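Local coordinates for Udp-n-acetylglucosamine pyrophosphorylase (Trypanosoma brucei, PDB 4BQH), which probably catalyses the uridylyl transfer from UTP to N-acetyl-alpha-D-glucosamine 1-phosphate that yields UDP-N-acetyl-alpha-D-glucosamine and diphosphate, at residues T137-L141 / V452-L456; D282-N287 / D432-K438; E300-V306 / G421-I425. All coordinates share one frame; numbering follows the deposited sequence.

In the fold
From the N terminus, the chain first passes residues 137-141, then 282-287, then 300-306, and meets their partners in reverse order at 421-425, 432-438 and 452-456. The three closures are therefore concentric, and none crosses another. Contact 3 closes the innermost loop, 114 residues long, by setting strand 304-309 beside strand 423-427 in the mixed sheet. Contact 2 encloses it, joining the loop after strand 275-280 to the segment at helix 430-433. Contact 1, the outermost, brings the loop before helix 147-166 to helix 448-471. Contacts 1 and 2 touch through Leu454 and Leu285, whereas contact 3 lies on the opposite side of the chain's centre from contact 1.

Contact 1 of 3, residues T137-L141 / V452-L456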
loop_
_atom_site.group_PDB
_atom_site.type_symbol
_atom_site.label_atom_id
_atom_site.label_comp_id
_atom_site.label_asym_id
_atom_site.label_seq_id
_atom_site.Cartn_x
_atom_site.Cartn_y
_atom_site.Cartn_z
ATOM N N THR A 137 4.329 8.359 14.913
ATOM C CA THR A 137 3.981 7.562 16.099
ATOM C C THR A 137 2.619 8.007 16.604
ATOM O O THR A 137 2.429 9.173 16.969
ATOM C CB THR A 137 5.062 7.714 17.202
ATOM O OG1 THR A 137 6.308 7.242 16.680
ATOM C CG2 THR A 137 4.715 6.910 18.444
ATOM N N CYS A 138 1.656 7.095 16.598
ATOM C CA CYS A 138 0.316 7.411 17.091
ATOM C C CYS A 138 0.293 7.574 18.605
ATOM O O CYS A 138 0.793 6.721 19.331
ATOM C CB CYS A 138 -0.668 6.309 16.714
ATOM S SG CYS A 138 -1.032 6.196 14.961
ATOM N N ASP A 139 -0.295 8.681 19.068
ATOM C CA ASP A 139 -0.638 8.839 20.471
ATOM C C ASP A 139 -1.793 7.922 20.793
ATOM O O ASP A 139 -2.581 7.545 19.909
ATOM C CB ASP A 139 -1.077 10.276 20.754
ATOM C CG ASP A 139 0.012 11.281 20.469
ATOM O OD1 ASP A 139 1.205 10.966 20.681
ATOM O OD2 ASP A 139 -0.337 12.387 20.020
ATOM N N GLY A 140 -1.922 7.576 22.062
ATOM C CA GLY A 140 -3.016 6.740 22.473
ATOM C C GLY A 140 -2.650 5.271 22.487
ATOM O O GLY A 140 -3.487 4.437 22.808
ATOM N N LEU A 141 -1.419 4.959 22.093
ATOM C CA LEU A 141 -0.937 3.590 22.183
ATOM C C LEU A 141 0.164 3.514 23.220
ATOM O O LEU A 141 1.052 4.366 23.263
ATOM C CB LEU A 141 -0.433 3.075 20.835
ATOM C CG LEU A 141 -1.481 3.022 19.715
ATOM C CD1 LEU A 141 -0.792 2.691 18.399
ATOM C CD2 LEU A 141 -2.567 1.988 20.029
ATOM N N VAL A 452 -6.563 4.444 15.814
ATOM C CA VAL A 452 -6.304 3.816 17.124
ATOM C C VAL A 452 -7.587 3.228 17.698
ATOM O O VAL A 452 -7.572 2.126 18.204
ATOM C CB VAL A 452 -5.575 4.769 18.113
ATOM C CG1 VAL A 452 -5.611 4.244 19.565
ATOM C CG2 VAL A 452 -4.139 5.042 17.654
ATOM N N ARG A 453 -8.718 3.936 17.612
ATOM C CA ARG A 453 -9.971 3.331 18.056
ATOM C C ARG A 453 -10.273 2.005 17.355
ATOM O O ARG A 453 -10.695 1.062 17.999
ATOM C CB ARG A 453 -11.164 4.301 17.890
ATOM C CG ARG A 453 -12.542 3.689 18.179
ATOM C CD ARG A 453 -13.672 4.683 17.829
ATOM N NE ARG A 453 -13.345 5.980 18.414
ATOM C CZ ARG A 453 -13.070 7.076 17.716
ATOM N NH1 ARG A 453 -13.155 7.093 16.375
ATOM N NH2 ARG A 453 -12.751 8.166 18.361
ATOM N N LEU A 454 -10.078 1.923 16.035
ATOM C CA LEU A 454 -10.356 0.663 15.333
ATOM C C LEU A 454 -9.392 -0.443 15.780
ATOM O O LEU A 454 -9.803 -1.599 15.944
ATOM C CB LEU A 454 -10.232 0.840 13.813
ATOM C CG LEU A 454 -11.254 1.819 13.190
ATOM C CD1 LEU A 454 -10.921 2.003 11.711
ATOM C CD2 LEU A 454 -12.682 1.329 13.358
ATOM N N LEU A 455 -8.135 -0.069 15.969
ATOM C CA LEU A 455 -7.089 -1.035 16.380
ATOM C C LEU A 455 -7.450 -1.633 17.730
ATOM O O LEU A 455 -7.518 -2.866 17.890
ATOM C CB LEU A 455 -5.702 -0.379 16.432
ATOM C CG LEU A 455 -4.505 -1.331 16.663
ATOM C CD1 LEU A 455 -4.211 -2.165 15.407
ATOM C CD2 LEU A 455 -3.254 -0.586 17.081
ATOM N N LEU A 456 -7.742 -0.768 18.694
ATOM C CA LEU A 456 -8.152 -1.269 20.016
ATOM C C LEU A 456 -9.418 -2.110 19.966
ATOM O O LEU A 456 -9.518 -3.159 20.603
ATOM C CB LEU A 456 -8.291 -0.117 21.014
ATOM C CG LEU A 456 -7.056 0.737 21.268
ATOM C CD1 LEU A 456 -7.314 1.655 22.456
ATOM C CD2 LEU A 456 -5.813 -0.099 21.502
#
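Helix 448-471 meets the loop between strand 129-130 and helix 147-166 through Val452, whose two methyl groups lie against the chain from Cys138 to Leu141. No hydrogen bond crosses, and the nearest CA atoms, those of Gly140 and Val452, are 6.9 Å apart, so side-chain packing carries the contact. Val452 CG1 is anti to the backbone N (chi1 166°) and CG2 anti to the carbonyl carbon; CG1 thereby meets Leu141, and CG2 the chain at 3.7 Å from Asp139 O and 3.8 Å from Cys138 CB. The loop belongs to a nucleotidyltransferase of the GT-A clan, and here it lies against one face of a long helix near its start: Val452, Leu455 and Leu456 stand at positions i, i+3 and i+4. Leu141 answers chiefly with CD2, 3.8 Å from Val452 CG1, 4.0 Å from Leu455 CD2 and 4.1 Å from Leu456 CD2, while its CG and CD1 border Val452 CG2. The Leu141 and Val452 side chains run alongside each other head to tail, whereas Leu455 lies roughly perpendicular to Leu141. Leu141 and Leu456 both also touch Glu503 of strand 501-504, while Val452 packs on Leu284 and Leu455 on Leu285.

Contact 2 of 3, residues D282-N287 / D432-K438; sequences DNLLAN and DEFGPVK
The side-chain amide of Asn283 is held against the backbone from Glu433 to Gly435 by bonds at both of its ends. It lies where the loop after strand 275-280, with a type I turn from Asn283 to Ala286, meets the chain following strand 423-427; helix 448-471 covers Leu284 and Leu285. OD1 accepts from Gly435 N at 2.9 Å, with an N-H...O angle of 176°, and from Leu285 N at 3.1 Å, completing an Asx turn. The two donors come from opposite faces of the amide plane, neither on a lone pair. ND2 donates within its own plane to Glu433 O, 3.0 Å away. With CG anti to the backbone N (chi1 -175°), the amide reaches along the partner chain to both groups. Beside it Asn283 and Pro436 form a single backbone bridge: Val437 N gives to Asp282 O at 2.7 Å, and Leu284 N to Gly435 O at 2.9 Å. Toward Glu433, Asn287 ND2 meets Glu433 OE2 at 3.1 Å, on the syn side but tilted out of the carboxylate plane. A water accepts a hydrogen bond from Asn287 N and donates to Glu433 O and Glu433 OE1. Lys307 forms a salt bridge with Glu433 OE1, and Arg158 donates to Asn287 OD1. Two N-H donors at Asn283 OD1 and a carbonyl at ND2 leave little doubt about the amide orientation and imply that three bonds fix its rotation.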
loop_
_atom_site.group_PDB
_atom_site.type_symbol
_atom_site.label_atom_id
_atom_site.label_comp_id
_atom_site.label_asym_id
_atom_site.label_seq_id
_atom_site.Cartn_x
_atom_site.Cartn_y
_atom_site.Cartn_z
ATOM N N ASP A 282 0.256 4.503 5.448
ATOM C CA ASP A 282 -0.760 5.200 6.284
ATOM C C ASP A 282 -1.818 4.316 6.953
ATOM O O ASP A 282 -2.579 4.789 7.804
ATOM C CB ASP A 282 -1.430 6.360 5.507
ATOM C CG ASP A 282 -2.460 5.905 4.467
ATOM O OD1 ASP A 282 -2.833 4.704 4.371
ATOM O OD2 ASP A 282 -2.930 6.792 3.696
ATOM N N ASN A 283 -1.867 3.041 6.581
ATOM C CA ASN A 283 -2.939 2.182 7.052
ATOM C C ASN A 283 -2.528 1.490 8.332
ATOM O O ASN A 283 -1.783 0.504 8.302
ATOM C CB ASN A 283 -3.296 1.152 5.989
ATOM C CG ASN A 283 -4.482 0.309 6.386
ATOM O OD1 ASN A 283 -5.087 0.530 7.438
ATOM N ND2 ASN A 283 -4.813 -0.670 5.569
ATOM N N LEU A 284 -3.006 2.002 9.466
ATOM C CA LEU A 284 -2.618 1.423 10.745
ATOM C C LEU A 284 -3.076 -0.023 10.880
ATOM O O LEU A 284 -2.451 -0.809 11.613
ATOM C CB LEU A 284 -3.219 2.231 11.902
ATOM C CG LEU A 284 -2.775 1.824 13.319
ATOM C CD1 LEU A 284 -1.279 2.044 13.547
ATOM C CD2 LEU A 284 -3.580 2.604 14.368
ATOM N N LEU A 285 -4.180 -0.368 10.210
ATOM C CA LEU A 285 -4.756 -1.701 10.337
ATOM C C LEU A 285 -4.299 -2.691 9.243
ATOM O O LEU A 285 -4.902 -3.753 9.089
ATOM C CB LEU A 285 -6.275 -1.620 10.338
ATOM C CG LEU A 285 -7.013 -1.240 11.634
ATOM C CD1 LEU A 285 -6.360 -0.151 12.477
ATOM C CD2 LEU A 285 -8.421 -0.851 11.206
ATOM N N ALA A 286 -3.227 -2.359 8.542
ATOM C CA ALA A 286 -2.826 -3.118 7.355
ATOM C C ALA A 286 -2.539 -4.573 7.720
ATOM O O ALA A 286 -1.814 -4.853 8.688
ATOM C CB ALA A 286 -1.605 -2.492 6.713
ATOM N N ASN A 287 -3.171 -5.488 6.982
ATOM C CA ASN A 287 -2.973 -6.894 7.224
ATOM C C ASN A 287 -1.779 -7.309 6.359
ATOM O O ASN A 287 -1.920 -7.765 5.216
ATOM C CB ASN A 287 -4.245 -7.665 6.906
ATOM C CG ASN A 287 -4.190 -9.097 7.377
ATOM O OD1 ASN A 287 -3.140 -9.579 7.791
ATOM N ND2 ASN A 287 -5.314 -9.777 7.319
ATOM N N ASP A 432 -11.480 -4.138 10.438
ATOM C CA ASP A 432 -10.359 -5.021 10.736
ATOM C C ASP A 432 -9.141 -4.723 9.844
ATOM O O ASP A 432 -8.029 -5.186 10.129
ATOM C CB ASP A 432 -10.762 -6.501 10.541
ATOM C CG ASP A 432 -11.745 -7.000 11.597
ATOM O OD1 ASP A 432 -11.800 -6.422 12.715
ATOM O OD2 ASP A 432 -12.442 -8.003 11.310
ATOM N N GLU A 433 -9.348 -3.953 8.774
ATOM C CA GLU A 433 -8.418 -3.957 7.659
ATOM C C GLU A 433 -8.008 -2.574 7.155
ATOM O O GLU A 433 -7.036 -2.464 6.441
ATOM C CB GLU A 433 -9.034 -4.747 6.492
ATOM C CG GLU A 433 -9.237 -6.239 6.747
ATOM C CD GLU A 433 -8.092 -7.098 6.224
ATOM O OE1 GLU A 433 -7.348 -6.637 5.358
ATOM O OE2 GLU A 433 -7.958 -8.253 6.671
ATOM N N PHE A 434 -8.736 -1.521 7.527
ATOM C CA PHE A 434 -8.522 -0.229 6.887
ATOM C C PHE A 434 -8.751 0.922 7.867
ATOM O O PHE A 434 -9.896 1.247 8.163
ATOM C CB PHE A 434 -9.480 -0.125 5.676
ATOM C CG PHE A 434 -9.360 1.162 4.880
ATOM C CD1 PHE A 434 -8.204 1.458 4.166
ATOM C CD2 PHE A 434 -10.425 2.063 4.845
ATOM C CE1 PHE A 434 -8.102 2.654 3.456
ATOM C CE2 PHE A 434 -10.354 3.241 4.105
ATOM C CZ PHE A 434 -9.193 3.533 3.398
ATOM N N GLY A 435 -7.646 1.536 8.312
ATOM C CA GLY A 435 -7.627 2.667 9.275
ATOM C C GLY A 435 -6.539 3.631 8.824
ATOM O O GLY A 435 -5.433 3.661 9.393
ATOM N N PRO A 436 -6.824 4.400 7.769
ATOM C CA PRO A 436 -5.831 5.297 7.191
ATOM C C PRO A 436 -5.595 6.507 8.090
ATOM O O PRO A 436 -6.542 7.128 8.576
ATOM C CB PRO A 436 -6.459 5.703 5.844
ATOM C CG PRO A 436 -7.910 5.560 6.058
ATOM C CD PRO A 436 -8.120 4.466 7.071
ATOM N N VAL A 437 -4.330 6.799 8.338
ATOM C CA VAL A 437 -3.941 7.936 9.158
ATOM C C VAL A 437 -3.510 9.054 8.211
ATOM O O VAL A 437 -2.406 9.033 7.671
ATOM C CB VAL A 437 -2.803 7.569 10.122
ATOM C CG1 VAL A 437 -2.495 8.760 11.010
ATOM C CG2 VAL A 437 -3.192 6.339 10.968
ATOM N N LYS A 438 -4.415 10.012 8.003
ATOM C CA LYS A 438 -4.254 10.998 6.943
ATOM C C LYS A 438 -4.435 12.434 7.411
ATOM O O LYS A 438 -3.802 13.334 6.870
ATOM C CB LYS A 438 -5.247 10.732 5.810
ATOM C CG LYS A 438 -5.096 9.393 5.096
ATOM C CD LYS A 438 -6.222 9.178 4.089
ATOM C CE LYS A 438 -6.158 10.169 2.932
ATOM N NZ LYS A 438 -5.723 9.510 1.674
HETATM O O HOH W 1 -5.538 -4.658 5.488
#

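Contact 3 of 3, residues E300-V306 / G421-I425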
loop_
_atom_site.group_PDB
_atom_site.type_symbol
_atom_site.label_atom_id
_atom_site.label_comp_id
_atom_site.label_asym_id
_atom_site.label_seq_id
_atom_site.Cartn_x
_atom_site.Cartn_y
_atom_site.Cartn_z
ATOM N N GLU A 300 -6.871 -19.335 -6.702
ATOM C CA GLU A 300 -7.640 -18.784 -7.843
ATOM C C GLU A 300 -6.834 -18.678 -9.143
ATOM O O GLU A 300 -7.403 -18.441 -10.212
ATOM C CB GLU A 300 -8.218 -17.393 -7.496
ATOM C CG GLU A 300 -9.264 -17.443 -6.372
ATOM C CD GLU A 300 -10.555 -18.197 -6.737
ATOM O OE1 GLU A 300 -11.030 -18.103 -7.889
ATOM O OE2 GLU A 300 -11.118 -18.870 -5.860
ATOM N N GLU A 301 -5.524 -18.880 -9.039
ATOM C CA GLU A 301 -4.572 -18.628 -10.124
ATOM C C GLU A 301 -4.730 -17.174 -10.618
ATOM O O GLU A 301 -4.686 -16.902 -11.817
ATOM C CB GLU A 301 -4.730 -19.655 -11.268
ATOM C CG GLU A 301 -4.525 -21.098 -10.817
ATOM C CD GLU A 301 -4.969 -22.095 -11.867
ATOM O OE1 GLU A 301 -4.183 -22.363 -12.795
ATOM O OE2 GLU A 301 -6.105 -22.601 -11.760
ATOM N N ALA A 302 -4.883 -16.247 -9.669
ATOM C CA ALA A 302 -5.067 -14.830 -9.978
ATOM C C ALA A 302 -3.717 -14.149 -10.205
ATOM O O ALA A 302 -2.701 -14.514 -9.568
ATOM C CB ALA A 302 -5.817 -14.152 -8.847
ATOM N N HIS A 303 -3.702 -13.199 -11.134
ATOM C CA HIS A 303 -2.555 -12.297 -11.318
ATOM C C HIS A 303 -2.746 -10.993 -10.558
ATOM O O HIS A 303 -1.782 -10.316 -10.207
ATOM C CB HIS A 303 -2.328 -12.042 -12.799
ATOM C CG HIS A 303 -1.685 -13.210 -13.508
ATOM N ND1 HIS A 303 -0.378 -13.539 -13.333
ATOM C CD2 HIS A 303 -2.217 -14.142 -14.409
ATOM C CE1 HIS A 303 -0.088 -14.641 -14.076
ATOM N NE2 HIS A 303 -1.215 -14.999 -14.752
ATOM N N VAL A 304 -4.002 -10.632 -10.301
ATOM C CA VAL A 304 -4.327 -9.475 -9.433
ATOM C C VAL A 304 -5.459 -9.866 -8.494
ATOM O O VAL A 304 -6.494 -10.359 -8.964
ATOM C CB VAL A 304 -4.782 -8.244 -10.251
ATOM C CG1 VAL A 304 -5.314 -7.144 -9.304
ATOM C CG2 VAL A 304 -3.627 -7.710 -11.088
ATOM N N VAL A 305 -5.279 -9.633 -7.189
ATOM C CA VAL A 305 -6.392 -9.680 -6.243
ATOM C C VAL A 305 -6.457 -8.321 -5.570
ATOM O O VAL A 305 -5.418 -7.795 -5.150
ATOM C CB VAL A 305 -6.213 -10.764 -5.154
ATOM C CG1 VAL A 305 -7.473 -10.860 -4.321
ATOM C CG2 VAL A 305 -5.937 -12.127 -5.792
ATOM N N VAL A 306 -7.660 -7.737 -5.517
ATOM C CA VAL A 306 -7.848 -6.483 -4.788
ATOM C C VAL A 306 -8.676 -6.724 -3.538
ATOM O O VAL A 306 -9.642 -7.544 -3.526
ATOM C CB VAL A 306 -8.508 -5.376 -5.647
ATOM C CG1 VAL A 306 -7.635 -5.096 -6.881
ATOM C CG2 VAL A 306 -9.918 -5.782 -6.070
ATOM N N GLY A 421 -11.054 -15.716 -15.883
ATOM C CA GLY A 421 -10.218 -14.514 -15.698
ATOM C C GLY A 421 -9.204 -14.644 -14.562
ATOM O O GLY A 421 -9.275 -15.571 -13.741
ATOM N N ALA A 422 -8.267 -13.691 -14.509
ATOM C CA ALA A 422 -7.167 -13.740 -13.541
ATOM C C ALA A 422 -7.211 -12.531 -12.594
ATOM O O ALA A 422 -6.218 -12.220 -11.925
ATOM C CB ALA A 422 -5.828 -13.836 -14.270
ATOM N N PHE A 423 -8.378 -11.871 -12.562
ATOM C CA PHE A 423 -8.661 -10.784 -11.599
ATOM C C PHE A 423 -9.673 -11.235 -10.539
ATOM O O PHE A 423 -10.732 -11.779 -10.868
ATOM C CB PHE A 423 -9.202 -9.553 -12.354
ATOM C CG PHE A 423 -9.514 -8.378 -11.446
ATOM C CD1 PHE A 423 -8.529 -7.430 -11.165
ATOM C CD2 PHE A 423 -10.767 -8.222 -10.888
ATOM C CE1 PHE A 423 -8.802 -6.349 -10.354
ATOM C CE2 PHE A 423 -11.063 -7.127 -10.068
ATOM C CZ PHE A 423 -10.067 -6.194 -9.801
ATOM N N ARG A 424 -9.339 -11.044 -9.264
ATOM C CA ARG A 424 -10.265 -11.407 -8.189
ATOM C C ARG A 424 -10.432 -10.271 -7.181
ATOM O O ARG A 424 -9.524 -9.455 -6.962
ATOM C CB ARG A 424 -9.781 -12.657 -7.454
ATOM C CG ARG A 424 -9.674 -13.931 -8.313
ATOM C CD ARG A 424 -11.078 -14.435 -8.606
ATOM N NE ARG A 424 -11.074 -15.666 -9.416
ATOM C CZ ARG A 424 -11.146 -15.712 -10.741
ATOM N NH1 ARG A 424 -11.194 -14.591 -11.470
ATOM N NH2 ARG A 424 -11.148 -16.904 -11.349
ATOM N N ILE A 425 -11.614 -10.239 -6.581
ATOM C CA ILE A 425 -11.942 -9.301 -5.501
ATOM C C ILE A 425 -12.076 -10.096 -4.211
ATOM O O ILE A 425 -12.712 -11.175 -4.197
ATOM C CB ILE A 425 -13.297 -8.634 -5.780
ATOM C CG1 ILE A 425 -13.137 -7.620 -6.930
ATOM C CG2 ILE A 425 -13.839 -7.959 -4.501
ATOM C CD1 ILE A 425 -14.450 -7.117 -7.520
HETATM O O HOH W 2 -8.045 -15.553 -11.036
HETATM O O HOH W 3 -10.116 -19.424 -10.478
#
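Val304 and Val306 pack against the ring of Phe423, forming the apolar side of two neighbouring parallel strands, 304-306 and 423-425, whose directions differ by 17°. Phe423 CG is anti to the backbone N, and its ring runs across toward the neighbouring strand: CD1 comes to 3.7 Å from Val304 CG1, and CZ to 3.8 Å from Val306 CG2. The same methyl of Val306 also lies 3.8 Å from Ile425 CG1. The ring also stacks with Trp328 and touches Phe321, so it has aromatic neighbours on this face. Val305 and Arg424 are on the other face, where helix 291-300 packs on both.

Between the strands, Arg424 bonds to the residues flanking Val305, as expected in parallel pairing: its N donates to Val304 O at 2.9 Å, and its O accepts from Val306 N. Ala422 O closes the start of the pair by accepting twice, from Val304 N and, on a lone pair at 2.8 Å, from His303 N. The His303 ring meets Ala422 CB with its edge, while its nitrogens bond to Ser363 and Asp414.

Farther out, the helix ends in a Schellman motif at Glu301, and Glu300 faces Arg424. The arginine chain bends at chi2 (-73°), bringing NE to 2.9 Å from Glu300 OE1 in a nearly straight hydrogen bond that forms part of a salt bridge. The carboxylate lies at the guanidinium edge with the planes 58° apart and is met on its anti side, with NE well out of the carboxylate plane. NH1 donates back to Phe423 O and also to Ser420 O, and a water links NH2 to Glu300 O and OE1. A second water, donating to Glu300 O and Gly421 O, sits with its oxygen 3.1 Å above the plane of the Arg424 guanidinium, over its centre.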